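Local coordinates for putative ATP-grasp superfamily protein (Archaeoglobus fulgidus, PDB 3DF7) that is of unknown function but, as a putative member of the ATP-grasp superfamily, probably binds ATP and a metal ion, at residues Ala21-Ala26 against Val281-Ser286; Lys285-Pro290 against Asp296-Ile301. All coordinates share one frame; numbering follows the deposited sequence.

Interaction 1: residues Ala21-Ala26 against Val281-Ser286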
loop_
_atom_site.group_PDB
_atom_site.type_symbol
_atom_site.label_atom_id
_atom_site.label_comp_id
_atom_site.label_asym_id
_atom_site.label_seq_id
_atom_site.Cartn_x
_atom_site.Cartn_y
_atom_site.Cartn_z
ATOM N N ALA A 21 -12.054 5.442 -0.268
ATOM C CA ALA A 21 -12.577 4.520 -1.268
ATOM C C ALA A 21 -12.005 4.764 -2.660
ATOM O O ALA A 21 -11.778 3.816 -3.413
ATOM C CB ALA A 21 -14.098 4.611 -1.312
ATOM N N VAL A 22 -11.779 6.026 -3.010
ATOM C CA VAL A 22 -11.259 6.330 -4.336
ATOM C C VAL A 22 -9.876 5.712 -4.546
ATOM O O VAL A 22 -9.542 5.293 -5.659
ATOM C CB VAL A 22 -11.221 7.861 -4.590
ATOM C CG1 VAL A 22 -10.037 8.503 -3.870
ATOM C CG2 VAL A 22 -11.184 8.129 -6.091
ATOM N N GLU A 23 -9.078 5.645 -3.481
ATOM C CA GLU A 23 -7.748 5.049 -3.578
ATOM C C GLU A 23 -7.868 3.534 -3.733
ATOM O O GLU A 23 -7.176 2.929 -4.550
ATOM C CB GLU A 23 -6.913 5.377 -2.338
ATOM C CG GLU A 23 -6.453 6.828 -2.270
ATOM C CD GLU A 23 -5.530 7.090 -1.094
ATOM O OE1 GLU A 23 -4.486 6.415 -0.991
ATOM O OE2 GLU A 23 -5.853 7.972 -0.274
ATOM N N GLY A 24 -8.747 2.923 -2.944
ATOM C CA GLY A 24 -8.936 1.484 -3.044
ATOM C C GLY A 24 -9.440 1.090 -4.424
ATOM O O GLY A 24 -8.972 0.113 -5.018
ATOM N N LEU A 25 -10.403 1.849 -4.937
ATOM C CA LEU A 25 -10.962 1.576 -6.255
ATOM C C LEU A 25 -9.877 1.674 -7.325
ATOM O O LEU A 25 -9.825 0.861 -8.244
ATOM C CB LEU A 25 -12.089 2.562 -6.570
ATOM C CG LEU A 25 -12.681 2.474 -7.979
ATOM C CD1 LEU A 25 -13.252 1.076 -8.227
ATOM C CD2 LEU A 25 -13.765 3.528 -8.139
ATOM N N ALA A 26 -9.016 2.678 -7.197
ATOM C CA ALA A 26 -7.929 2.883 -8.147
ATOM C C ALA A 26 -6.969 1.700 -8.122
ATOM O O ALA A 26 -6.524 1.216 -9.168
ATOM C CB ALA A 26 -7.186 4.173 -7.818
ATOM N N VAL A 281 0.285 11.439 -9.056
ATOM C CA VAL A 281 -0.995 10.855 -8.686
ATOM C C VAL A 281 -1.540 11.811 -7.631
ATOM O O VAL A 281 -0.810 12.212 -6.729
ATOM C CB VAL A 281 -0.827 9.442 -8.055
ATOM C CG1 VAL A 281 -2.188 8.887 -7.636
ATOM C CG2 VAL A 281 -0.166 8.492 -9.047
ATOM N N ARG A 282 -2.796 12.216 -7.748
ATOM C CA ARG A 282 -3.334 13.112 -6.737
ATOM C C ARG A 282 -4.813 12.911 -6.496
ATOM O O ARG A 282 -5.577 12.592 -7.411
ATOM C CB ARG A 282 -3.066 14.579 -7.104
ATOM C CG ARG A 282 -3.857 15.098 -8.290
ATOM C CD ARG A 282 -3.435 16.520 -8.668
ATOM N NE ARG A 282 -4.166 16.983 -9.841
ATOM C CZ ARG A 282 -3.860 18.061 -10.556
ATOM N NH1 ARG A 282 -2.819 18.823 -10.231
ATOM N NH2 ARG A 282 -4.597 18.367 -11.614
ATOM N N LYS A 283 -5.200 13.090 -5.239
ATOM C CA LYS A 283 -6.585 12.961 -4.838
ATOM C C LYS A 283 -7.165 14.365 -4.920
ATOM O O LYS A 283 -6.546 15.338 -4.475
ATOM C CB LYS A 283 -6.670 12.425 -3.408
ATOM C CG LYS A 283 -8.083 12.269 -2.881
ATOM C CD LYS A 283 -8.079 11.818 -1.425
ATOM C CE LYS A 283 -7.404 10.465 -1.265
ATOM N NZ LYS A 283 -7.432 9.985 0.142
ATOM N N SER A 284 -8.348 14.473 -5.509
ATOM C CA SER A 284 -8.985 15.768 -5.662
ATOM C C SER A 284 -10.495 15.632 -5.614
ATOM O O SER A 284 -11.029 14.534 -5.420
ATOM C CB SER A 284 -8.563 16.397 -6.995
ATOM O OG SER A 284 -8.809 15.510 -8.083
ATOM N N LYS A 285 -11.173 16.763 -5.785
ATOM C CA LYS A 285 -12.625 16.805 -5.785
ATOM C C LYS A 285 -13.120 17.146 -7.189
ATOM O O LYS A 285 -12.762 18.180 -7.749
ATOM C CB LYS A 285 -13.128 17.862 -4.795
ATOM C CG LYS A 285 -12.700 17.630 -3.342
ATOM C CD LYS A 285 -13.277 16.335 -2.780
ATOM C CE LYS A 285 -14.344 16.595 -1.721
ATOM N NZ LYS A 285 -15.505 17.363 -2.248
ATOM N N SER A 286 -13.922 16.255 -7.757
ATOM C CA SER A 286 -14.507 16.457 -9.078
ATOM C C SER A 286 -13.547 16.890 -10.186
ATOM O O SER A 286 -13.856 17.798 -10.957
ATOM C CB SER A 286 -15.645 17.475 -8.970
ATOM O OG SER A 286 -16.571 17.080 -7.974
#
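K283 reaches from the strand to helix 18-35 and meets two residues there, V22 and E23. CB of K283 lies beside L299 of the adjacent strand, with CD1 of L299 4.2 Å away. CG stands anti to the backbone N (chi1 179°) and carries the chain out from the sheet. There CG of K283 passes the ring of Y297, at 4.2 Å from CD1 of Y297. The chain turns about the CG-CD bond (chi3 -61°). The turn brings CE to V22, where CG1 of V22 is 4.2 Å from CE of K283. On its E23 side CE is also close to the carboxylate. NZ ends the chain at a salt bridge, with OE2 of E23 2.6 Å from NZ of K283. The contact joins two parts of the fold. Helix 18-35 belongs to the beta-alpha-beta crossover between strands 3-8 and 40-42 of the parallel sheet. Strand 279-285 belongs to the large antiparallel sheet that includes strands of the ATP-grasp region. The E23 and K283 side chains cross at about a right angle, and OE2 takes the ammonium on its anti lone pair, away from OE1. OE1 is held by the hydroxyl of T251. Both carboxylate oxygens thus have a partner, which should limit rotation of the group. NZ has a second partner in the carbonyl oxygen of S19, one turn back along the helix. With an alanine here in place of E23, K283 would probably lose its charged mate and T251 OG1 its carboxylate partner. A bound acetate, probably from the crystallisation liquor, lies about 5 Å from the E23 side chain.

Interaction 2: residues Lys285-Pro290 against Asp296-Ile301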
loop_
_atom_site.group_PDB
_atom_site.type_symbol
_atom_site.label_atom_id
_atom_site.label_comp_id
_atom_site.label_asym_id
_atom_site.label_seq_id
_atom_site.Cartn_x
_atom_site.Cartn_y
_atom_site.Cartn_z
ATOM N N LYS A 285 -11.173 16.763 -5.785
ATOM C CA LYS A 285 -12.625 16.805 -5.785
ATOM C C LYS A 285 -13.120 17.146 -7.189
ATOM O O LYS A 285 -12.762 18.180 -7.749
ATOM C CB LYS A 285 -13.128 17.862 -4.795
ATOM C CG LYS A 285 -12.700 17.630 -3.342
ATOM C CD LYS A 285 -13.277 16.335 -2.780
ATOM C CE LYS A 285 -14.344 16.595 -1.721
ATOM N NZ LYS A 285 -15.505 17.363 -2.248
ATOM N N SER A 286 -13.922 16.255 -7.757
ATOM C CA SER A 286 -14.507 16.457 -9.078
ATOM C C SER A 286 -13.547 16.890 -10.186
ATOM O O SER A 286 -13.856 17.798 -10.957
ATOM C CB SER A 286 -15.645 17.475 -8.970
ATOM O OG SER A 286 -16.571 17.080 -7.974
ATOM N N ALA A 287 -12.388 16.248 -10.274
ATOM C CA ALA A 287 -11.438 16.591 -11.329
ATOM C C ALA A 287 -12.088 16.214 -12.659
ATOM O O ALA A 287 -12.824 15.226 -12.741
ATOM C CB ALA A 287 -10.134 15.824 -11.140
ATOM N N GLU A 288 -11.815 16.993 -13.699
ATOM C CA GLU A 288 -12.402 16.746 -15.011
ATOM C C GLU A 288 -11.937 15.464 -15.693
ATOM O O GLU A 288 -12.731 14.781 -16.339
ATOM C CB GLU A 288 -12.121 17.931 -15.939
ATOM C CG GLU A 288 -12.730 17.776 -17.328
ATOM C CD GLU A 288 -12.485 18.984 -18.205
ATOM O OE1 GLU A 288 -12.793 20.108 -17.762
ATOM O OE2 GLU A 288 -11.991 18.813 -19.336
ATOM N N LYS A 289 -10.654 15.138 -15.546
ATOM C CA LYS A 289 -10.090 13.948 -16.183
ATOM C C LYS A 289 -9.479 12.986 -15.166
ATOM O O LYS A 289 -8.259 12.852 -15.073
ATOM C CB LYS A 289 -9.038 14.384 -17.211
ATOM C CG LYS A 289 -9.612 15.331 -18.265
ATOM C CD LYS A 289 -8.558 15.899 -19.202
ATOM C CE LYS A 289 -9.206 16.839 -20.218
ATOM N NZ LYS A 289 -8.205 17.499 -21.099
ATOM N N PRO A 290 -10.330 12.279 -14.406
ATOM C CA PRO A 290 -9.834 11.340 -13.401
ATOM C C PRO A 290 -9.560 9.940 -13.930
ATOM O O PRO A 290 -9.953 9.589 -15.041
ATOM C CB PRO A 290 -10.954 11.334 -12.376
ATOM C CG PRO A 290 -12.173 11.362 -13.272
ATOM C CD PRO A 290 -11.800 12.401 -14.328
ATOM N N ASP A 296 -17.848 12.504 -4.862
ATOM C CA ASP A 296 -17.259 13.741 -5.372
ATOM C C ASP A 296 -15.734 13.677 -5.396
ATOM O O ASP A 296 -15.072 14.649 -5.761
ATOM C CB ASP A 296 -17.700 14.940 -4.522
ATOM C CG ASP A 296 -19.193 15.212 -4.617
ATOM O OD1 ASP A 296 -19.709 15.323 -5.751
ATOM O OD2 ASP A 296 -19.845 15.327 -3.558
ATOM N N TYR A 297 -15.179 12.534 -5.005
ATOM C CA TYR A 297 -13.733 12.364 -4.982
ATOM C C TYR A 297 -13.202 11.736 -6.263
ATOM O O TYR A 297 -13.803 10.815 -6.820
ATOM C CB TYR A 297 -13.320 11.512 -3.778
ATOM C CG TYR A 297 -13.260 12.279 -2.474
ATOM C CD1 TYR A 297 -12.120 12.994 -2.119
ATOM C CD2 TYR A 297 -14.353 12.305 -1.607
ATOM C CE1 TYR A 297 -12.065 13.720 -0.928
ATOM C CE2 TYR A 297 -14.311 13.029 -0.414
ATOM C CZ TYR A 297 -13.163 13.734 -0.082
ATOM O OH TYR A 297 -13.112 14.453 1.091
ATOM N N THR A 298 -12.070 12.247 -6.729
ATOM C CA THR A 298 -11.442 11.731 -7.935
ATOM C C THR A 298 -9.961 11.497 -7.684
ATOM O O THR A 298 -9.347 12.164 -6.851
ATOM C CB THR A 298 -11.569 12.720 -9.114
ATOM O OG1 THR A 298 -11.150 14.025 -8.689
ATOM C CG2 THR A 298 -13.003 12.776 -9.618
ATOM N N LEU A 299 -9.395 10.529 -8.391
ATOM C CA LEU A 299 -7.976 10.254 -8.267
ATOM C C LEU A 299 -7.440 10.412 -9.679
ATOM O O LEU A 299 -7.924 9.765 -10.610
ATOM C CB LEU A 299 -7.725 8.835 -7.759
ATOM C CG LEU A 299 -6.255 8.578 -7.413
ATOM C CD1 LEU A 299 -5.869 9.376 -6.171
ATOM C CD2 LEU A 299 -6.030 7.103 -7.178
ATOM N N GLU A 300 -6.456 11.287 -9.839
ATOM C CA GLU A 300 -5.881 11.547 -11.148
ATOM C C GLU A 300 -4.462 11.027 -11.233
ATOM O O GLU A 300 -3.796 10.834 -10.217
ATOM C CB GLU A 300 -5.834 13.056 -11.428
ATOM C CG GLU A 300 -7.099 13.835 -11.148
ATOM C CD GLU A 300 -6.834 15.329 -11.064
ATOM O OE1 GLU A 300 -6.426 15.922 -12.088
ATOM O OE2 GLU A 300 -7.017 15.908 -9.972
ATOM N N ILE A 301 -4.021 10.805 -12.468
ATOM C CA ILE A 301 -2.663 10.375 -12.775
ATOM C C ILE A 301 -2.300 11.237 -13.980
ATOM O O ILE A 301 -2.859 11.063 -15.066
ATOM C CB ILE A 301 -2.594 8.894 -13.174
ATOM C CG1 ILE A 301 -3.260 8.028 -12.100
ATOM C CG2 ILE A 301 -1.137 8.480 -13.340
ATOM C CD1 ILE A 301 -3.263 6.550 -12.428
HETATM O O HOH W 1 -6.320 11.056 -14.530
HETATM O O HOH W 2 -6.388 15.413 -14.601
#
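K285 and Y297 form an antiparallel non-hydrogen-bonded pair, and just beyond it S286 N donates to D296 O (2.8 Å, N-H...O angle 145°). The side chain of K285 folds over one face of the Y297 ring. K285 CD lies 3.6 Å from the centroid of the Y297 ring, a CH-pi contact displaced toward CE1. CE continues over CZ, and NZ is too distant for more than a weak cation-pi attraction. T298 points to the loop. Its OG1 accepts the backbone N-H of A287 in a nearly straight bond (A287 N to T298 OG1 3.0 Å, 160°). With chi1 at 50°, OG1 of T298 faces that N-H, and S284 OG is its second partner. The methyl CB of A287 fits between T298 OG1 and the E300 carboxylate, with E300 OE2 3.3 Å from A287 CB. Next to it, CB of P290 packs 3.6 Å from CB of T298 and close to the T298 methyl CG2. Two waters complete the link from K289 O. One passes to I301 N, the other to E300 OE1, which is 2.6 Å from that water. E300 OE2 turns instead to R282 and S284. The loop connects strand 279-285 to the edge strand 292-294, arching over strand 297-303, which runs between them. Y297 reaches D18 and S19 at the start of helix 18-35, and L299 packs on V22 and A26 of the same helix.

Interactions 1 and 2 have centres about 7 Å apart and share K285 and S286. Strands 279-285 and 297-303 are neighbours in one sheet and tie them together. In the backbone, S284 O lies 2.8 Å from T298 N, a probable hydrogen bond. Among the side chains, S284 OG lies 2.6 Å from E300 OE2. Helix 18-35 lies against the face that carries K283, Y297 and L299, where A26 CB comes 3.2 Å from L299 CD2. The loop of interaction 2 covers T298, which points away from the helix. The acetate near E23 places one bound small molecule beside interaction 1.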